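Local coordinates for endoglucanase FnCel5A (Fervidobacterium nodosum, PDB 3NCO), which probably hydrolyses internal beta-1,4-glucosidic bonds of cellulose, as a glycoside hydrolase of family 5 with a beta/alpha barrel fold, at residues I24-A29 with D44-I49; I60-S65 with D82-V87. All blocks are in the same frame, centred on the assembly; numbering follows the deposited sequence.

Both contacts lie in the buried layer between the inner strands of the barrel and its outer helices, and every residue that touches across them is buried. Contact 1 joins the end of strand 22-25 to helix 44-53; contact 2 joins the end of strand 57-60 and the following loop to helix 78-93. Neither has a cross-segment hydrogen bond, but the chemistry differs: in contact 1 a selenomethionine meets two aromatic rings, its selenium at the tyrosine and its CG at the phenylalanine; in contact 2 isoleucines and an indole meet valines. Phe-47 CZ packs 3.7 Å from Val-87 CG1, and Asp-44 OD1 and His-86 NE2, 2.8 Å apart, form a probable hydrogen bond between segments 44-49 and 82-87.

Contact 1: residues I24-A29 with D44-I49; sequences INMGNA and DEYFKI
In the first beta-alpha-beta unit of the eight-stranded (beta/alpha)8, or TIM, barrel, Met-26 meets Tyr-46 and Phe-47 at the layer where strand 22-25 faces helix 44-53. Met-26 follows directly on the strand, and its CA lies 9.0 Å from the CA of Tyr-46, so side chains alone bridge the gap. They bury 124 Å² between the segments, without any hydrogen bond across.

The principal meeting is a Met-aromatic contact. Met-26 is modelled as selenomethionine, and its SE approaches Tyr-46 CD2 to 3.7 Å. Its distance to the centroid of the Tyr-46 ring is 4.9 Å, along a line 66° off the ring normal; the approach is therefore oblique, nearest one delta carbon, CD2. The Met-26 and Tyr-46 side chains cross at about a right angle. Bends at chi2 and chi3 fold the Met-26 chain, which directs the selenium to the tyrosine while CG remains beside the neighbouring phenylalanine. Tyr-46 starts from the helix with CG anti to its carbonyl carbon (chi1 -74°), and its bond from CA to CB points at the strand segment.

Phe-47 plays a lesser part: it leaves the helix beside the contact rather than facing it, and its CE1 is the atom that approaches. The same ring also touches Val-58 of strand 57-60 and Val-90 of helix 78-93, placing it where two successive units adjoin. Tyr-46 meets the ring of Phe-295 with planes at about 50°, and Met-26 also rests on Val-58 and Ile-50. Within this apolar cluster, the methylene CG of Met-26 stands 4.4 Å from Phe-47 CE1, again oblique to the ring.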
loop_
_atom_site.group_PDB
_atom_site.type_symbol
_atom_site.label_atom_id
_atom_site.label_comp_id
_atom_site.label_asym_id
_atom_site.label_seq_id
_atom_site.Cartn_x
_atom_site.Cartn_y
_atom_site.Cartn_z
ATOM N N ILE A 24 2.292 -6.218 -5.861
ATOM C CA ILE A 24 1.260 -6.895 -5.050
ATOM C C ILE A 24 1.521 -6.671 -3.561
ATOM O O ILE A 24 2.655 -6.464 -3.144
ATOM C CB ILE A 24 1.206 -8.381 -5.438
ATOM C CG1 ILE A 24 -0.099 -9.145 -4.984
ATOM C CG2 ILE A 24 2.524 -9.083 -5.007
ATOM C CD1 ILE A 24 -0.159 -10.472 -5.571
ATOM N N ASN A 25 0.440 -6.665 -2.767
ATOM C CA ASN A 25 0.540 -6.513 -1.332
ATOM C C ASN A 25 0.669 -7.876 -0.696
ATOM O O ASN A 25 -0.118 -8.783 -1.008
ATOM C CB ASN A 25 -0.751 -5.892 -0.805
ATOM C CG ASN A 25 -0.813 -4.389 -1.029
ATOM O OD1 ASN A 25 -0.347 -3.639 -0.185
ATOM N ND2 ASN A 25 -1.319 -3.944 -2.163
HETATM N N MSE A 26 1.624 -7.944 0.233
HETATM C CA MSE A 26 1.854 -9.180 0.996
HETATM C C MSE A 26 1.249 -8.907 2.361
HETATM O O MSE A 26 1.948 -8.590 3.343
HETATM C CB MSE A 26 3.346 -9.552 0.915
HETATM C CG MSE A 26 3.559 -10.625 -0.313
HETATM SE SE MSE A 26 3.090 -12.347 0.993
HETATM C CE MSE A 26 1.511 -12.229 2.022
ATOM N N GLY A 27 -0.076 -8.977 2.345
ATOM C CA GLY A 27 -0.965 -8.601 3.449
ATOM C C GLY A 27 -1.528 -9.724 4.317
ATOM O O GLY A 27 -1.441 -10.928 3.972
ATOM N N ASN A 28 -2.163 -9.273 5.405
ATOM C CA ASN A 28 -2.718 -10.139 6.441
ATOM C C ASN A 28 -1.654 -10.889 7.215
ATOM O O ASN A 28 -1.974 -11.910 7.830
ATOM C CB ASN A 28 -3.714 -11.152 5.824
ATOM C CG ASN A 28 -5.115 -10.576 5.645
ATOM O OD1 ASN A 28 -5.297 -9.549 5.029
ATOM N ND2 ASN A 28 -6.111 -11.288 6.143
ATOM N N ALA A 29 -0.407 -10.389 7.165
ATOM C CA ALA A 29 0.721 -11.055 7.781
ATOM C C ALA A 29 1.370 -10.150 8.851
ATOM O O ALA A 29 1.005 -10.239 10.032
ATOM C CB ALA A 29 1.770 -11.506 6.726
ATOM N N ASP A 44 9.539 -17.625 2.696
ATOM C CA ASP A 44 10.557 -17.065 1.795
ATOM C C ASP A 44 10.211 -17.375 0.355
ATOM O O ASP A 44 10.511 -16.567 -0.549
ATOM C CB ASP A 44 11.918 -17.715 2.105
ATOM C CG ASP A 44 12.546 -17.197 3.396
ATOM O OD1 ASP A 44 11.914 -16.374 4.107
ATOM O OD2 ASP A 44 13.709 -17.652 3.685
ATOM N N GLU A 45 9.630 -18.553 0.110
ATOM C CA GLU A 45 9.290 -18.980 -1.280
ATOM C C GLU A 45 8.278 -18.027 -1.936
ATOM O O GLU A 45 8.214 -17.930 -3.139
ATOM C CB GLU A 45 8.745 -20.419 -1.349
ATOM C CG GLU A 45 7.332 -20.512 -0.698
ATOM C CD GLU A 45 6.762 -21.919 -0.538
ATOM O OE1 GLU A 45 5.908 -22.342 -1.384
ATOM O OE2 GLU A 45 7.168 -22.621 0.450
ATOM N N TYR A 46 7.479 -17.317 -1.133
ATOM C CA TYR A 46 6.464 -16.429 -1.702
ATOM C C TYR A 46 7.080 -15.400 -2.638
ATOM O O TYR A 46 6.479 -15.050 -3.673
ATOM C CB TYR A 46 5.722 -15.680 -0.603
ATOM C CG TYR A 46 4.716 -16.517 0.195
ATOM C CD1 TYR A 46 4.396 -17.825 -0.182
ATOM C CD2 TYR A 46 4.039 -15.944 1.259
ATOM C CE1 TYR A 46 3.445 -18.576 0.555
ATOM C CE2 TYR A 46 3.089 -16.654 1.982
ATOM C CZ TYR A 46 2.775 -17.947 1.607
ATOM O OH TYR A 46 1.833 -18.657 2.347
ATOM N N PHE A 47 8.259 -14.917 -2.262
ATOM C CA PHE A 47 8.895 -13.846 -3.105
ATOM C C PHE A 47 9.414 -14.369 -4.449
ATOM O O PHE A 47 9.327 -13.657 -5.488
ATOM C CB PHE A 47 9.943 -13.079 -2.311
ATOM C CG PHE A 47 9.380 -12.413 -1.112
ATOM C CD1 PHE A 47 8.487 -11.353 -1.248
ATOM C CD2 PHE A 47 9.716 -12.845 0.159
ATOM C CE1 PHE A 47 7.915 -10.723 -0.109
ATOM C CE2 PHE A 47 9.159 -12.246 1.303
ATOM C CZ PHE A 47 8.278 -11.174 1.166
ATOM N N LYS A 48 9.916 -15.603 -4.455
ATOM C CA LYS A 48 10.334 -16.244 -5.691
ATOM C C LYS A 48 9.100 -16.470 -6.566
ATOM O O LYS A 48 9.142 -16.232 -7.758
ATOM C CB LYS A 48 11.060 -17.582 -5.396
ATOM C CG LYS A 48 11.398 -18.388 -6.642
ATOM C CD LYS A 48 12.055 -19.707 -6.260
ATOM C CE LYS A 48 12.227 -20.585 -7.522
ATOM N NZ LYS A 48 12.921 -21.890 -7.306
ATOM N N ILE A 49 7.996 -16.881 -5.944
ATOM C CA ILE A 49 6.702 -17.090 -6.649
ATOM C C ILE A 49 6.159 -15.808 -7.272
ATOM O O ILE A 49 5.760 -15.751 -8.434
ATOM C CB ILE A 49 5.717 -17.738 -5.662
ATOM C CG1 ILE A 49 6.166 -19.183 -5.392
ATOM C CG2 ILE A 49 4.279 -17.725 -6.149
ATOM C CD1 ILE A 49 5.567 -19.804 -4.148
#

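Contact 2: residues I60-S65 with D82-V87; sequences IPIRWS and DRVKHV
Where strand 57-60 runs out into its loop, Ile-60, Ile-62 and Trp-64 turn their side chains onto Val-84 and Val-87 of helix 78-93. The contact is wholly apolar and buries 197 Å². Val-84 carries most of it. Its CG1 meets Ile-62 CD1 at 3.5 Å, tip to tip and tighter than usual van der Waals contact, while Trp-64, whose side chain points against that of Val-84, brings CH2 to 3.8 Å from the same CG1, oblique to the ring. The other methyl of Val-84, CG2, touches Trp-64 CH2 at 3.8 Å and lies 4.1 Å from Ile-62 CG2.

This is the strand-to-helix packing of the second beta/alpha unit of the TIM barrel, continued beyond the strand end, where Arg-63 centres an inverse gamma turn between Ile-62 and Trp-64. Ile-62 CG2 lies 3.4 Å above the indole plane of Trp-64, offset toward the rim, helping to fix the rotation of the ring. Phe-80 meets the indole with planes at about 90°, and Ile-122 and Val-126 of helix 112-130 also touch it.

An alanine at Val-84 has neither gamma methyl, and without their contacts a gap would probably open beside Ile-62 CD1 and the CH2 corner of the indole.

One helical turn on from Val-84, Val-87 CG1 meets Ile-60 CD1 at 3.7 Å; the extended Ile-60 chain (chi2 178°) carries that methyl to the helix. Val-87 CG2 instead lies 3.6 Å above the centre of the Arg-83 guanidinium plane.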
loop_
_atom_site.group_PDB
_atom_site.type_symbol
_atom_site.label_atom_id
_atom_site.label_comp_id
_atom_site.label_asym_id
_atom_site.label_seq_id
_atom_site.Cartn_x
_atom_site.Cartn_y
_atom_site.Cartn_z
ATOM N N ILE A 60 4.649 -4.356 1.719
ATOM C CA ILE A 60 4.601 -5.167 2.965
ATOM C C ILE A 60 4.015 -4.297 4.125
ATOM O O ILE A 60 4.724 -3.507 4.732
ATOM C CB ILE A 60 6.032 -5.682 3.373
ATOM C CG1 ILE A 60 6.734 -6.373 2.180
ATOM C CG2 ILE A 60 5.966 -6.663 4.533
ATOM C CD1 ILE A 60 8.195 -6.859 2.536
ATOM N N PRO A 61 2.728 -4.492 4.453
ATOM C CA PRO A 61 2.067 -3.914 5.617
ATOM C C PRO A 61 2.759 -4.421 6.913
ATOM O O PRO A 61 3.018 -5.620 7.043
ATOM C CB PRO A 61 0.626 -4.426 5.466
ATOM C CG PRO A 61 0.436 -4.663 3.873
ATOM C CD PRO A 61 1.809 -5.248 3.550
ATOM N N ILE A 62 3.101 -3.487 7.811
ATOM C CA ILE A 62 3.785 -3.834 9.073
ATOM C C ILE A 62 3.228 -3.078 10.292
ATOM O O ILE A 62 3.227 -1.859 10.300
ATOM C CB ILE A 62 5.328 -3.554 8.954
ATOM C CG1 ILE A 62 5.903 -4.222 7.696
ATOM C CG2 ILE A 62 6.074 -3.926 10.241
ATOM C CD1 ILE A 62 7.381 -3.824 7.378
ATOM N N ARG A 63 2.782 -3.805 11.326
ATOM C CA ARG A 63 2.193 -3.158 12.505
ATOM C C ARG A 63 3.347 -2.992 13.531
ATOM O O ARG A 63 3.424 -3.674 14.550
ATOM C CB ARG A 63 1.027 -3.956 13.071
ATOM C CG ARG A 63 0.346 -3.227 14.249
ATOM C CD ARG A 63 -0.523 -4.148 15.019
ATOM N NE ARG A 63 -1.561 -4.730 14.173
ATOM C CZ ARG A 63 -2.778 -5.053 14.642
ATOM N NH1 ARG A 63 -3.097 -4.810 15.926
ATOM N NH2 ARG A 63 -3.671 -5.596 13.825
ATOM N N TRP A 64 4.232 -2.057 13.246
ATOM C CA TRP A 64 5.320 -1.757 14.129
ATOM C C TRP A 64 4.827 -1.463 15.525
ATOM O O TRP A 64 5.504 -1.711 16.507
ATOM C CB TRP A 64 6.117 -0.568 13.598
ATOM C CG TRP A 64 6.818 -0.795 12.307
ATOM C CD1 TRP A 64 6.432 -0.293 11.068
ATOM C CD2 TRP A 64 8.059 -1.512 12.078
ATOM N NE1 TRP A 64 7.350 -0.662 10.108
ATOM C CE2 TRP A 64 8.340 -1.422 10.694
ATOM C CE3 TRP A 64 8.972 -2.199 12.910
ATOM C CZ2 TRP A 64 9.465 -2.009 10.120
ATOM C CZ3 TRP A 64 10.080 -2.817 12.328
ATOM C CH2 TRP A 64 10.331 -2.688 10.942
ATOM N N SER A 65 3.659 -0.868 15.613
ATOM C CA SER A 65 3.240 -0.407 16.924
ATOM C C SER A 65 2.924 -1.540 17.896
ATOM O O SER A 65 2.768 -1.264 19.122
ATOM C CB SER A 65 2.011 0.515 16.767
ATOM O OG SER A 65 0.879 -0.133 16.200
ATOM N N ASP A 82 14.418 -7.883 13.338
ATOM C CA ASP A 82 15.189 -8.915 12.629
ATOM C C ASP A 82 14.323 -9.648 11.605
ATOM O O ASP A 82 14.765 -9.933 10.495
ATOM C CB ASP A 82 15.801 -9.894 13.617
ATOM C CG ASP A 82 16.966 -9.288 14.368
ATOM O OD1 ASP A 82 17.415 -8.179 13.991
ATOM O OD2 ASP A 82 17.445 -9.953 15.316
ATOM N N ARG A 83 13.094 -9.918 12.000
ATOM C CA ARG A 83 12.130 -10.561 11.101
ATOM C C ARG A 83 11.865 -9.709 9.857
ATOM O O ARG A 83 11.881 -10.242 8.711
ATOM C CB ARG A 83 10.780 -10.770 11.853
ATOM C CG ARG A 83 9.628 -11.389 11.024
ATOM C CD ARG A 83 10.006 -12.682 10.337
ATOM N NE ARG A 83 8.906 -13.128 9.500
ATOM C CZ ARG A 83 9.018 -14.035 8.536
ATOM N NH1 ARG A 83 10.200 -14.627 8.294
ATOM N NH2 ARG A 83 7.921 -14.350 7.809
ATOM N N VAL A 84 11.541 -8.419 10.082
ATOM C CA VAL A 84 11.272 -7.545 8.924
ATOM C C VAL A 84 12.520 -7.466 7.998
ATOM O O VAL A 84 12.405 -7.502 6.757
ATOM C CB VAL A 84 10.719 -6.152 9.364
ATOM C CG1 VAL A 84 10.460 -5.257 8.167
ATOM C CG2 VAL A 84 9.412 -6.330 10.105
ATOM N N LYS A 85 13.690 -7.340 8.614
ATOM C CA LYS A 85 14.946 -7.286 7.831
ATOM C C LYS A 85 15.110 -8.563 7.035
ATOM O O LYS A 85 15.551 -8.538 5.874
ATOM C CB LYS A 85 16.180 -7.091 8.710
ATOM C CG LYS A 85 16.349 -5.683 9.204
ATOM C CD LYS A 85 17.367 -5.539 10.321
ATOM C CE LYS A 85 18.801 -5.385 9.822
ATOM N NZ LYS A 85 19.661 -4.949 10.989
ATOM N N HIS A 86 14.807 -9.692 7.661
ATOM C CA HIS A 86 14.876 -10.949 6.915
ATOM C C HIS A 86 13.932 -10.950 5.708
ATOM O O HIS A 86 14.305 -11.305 4.587
ATOM C CB HIS A 86 14.580 -12.148 7.801
ATOM C CG HIS A 86 14.399 -13.412 7.024
ATOM N ND1 HIS A 86 15.468 -14.133 6.516
ATOM C CD2 HIS A 86 13.278 -14.033 6.589
ATOM C CE1 HIS A 86 15.004 -15.181 5.844
ATOM N NE2 HIS A 86 13.674 -15.142 5.875
ATOM N N VAL A 87 12.696 -10.481 5.935
ATOM C CA VAL A 87 11.700 -10.523 4.872
ATOM C C VAL A 87 12.068 -9.555 3.722
ATOM O O VAL A 87 11.857 -9.836 2.536
ATOM C CB VAL A 87 10.317 -10.170 5.490
ATOM C CG1 VAL A 87 9.339 -9.786 4.461
ATOM C CG2 VAL A 87 9.818 -11.343 6.300
#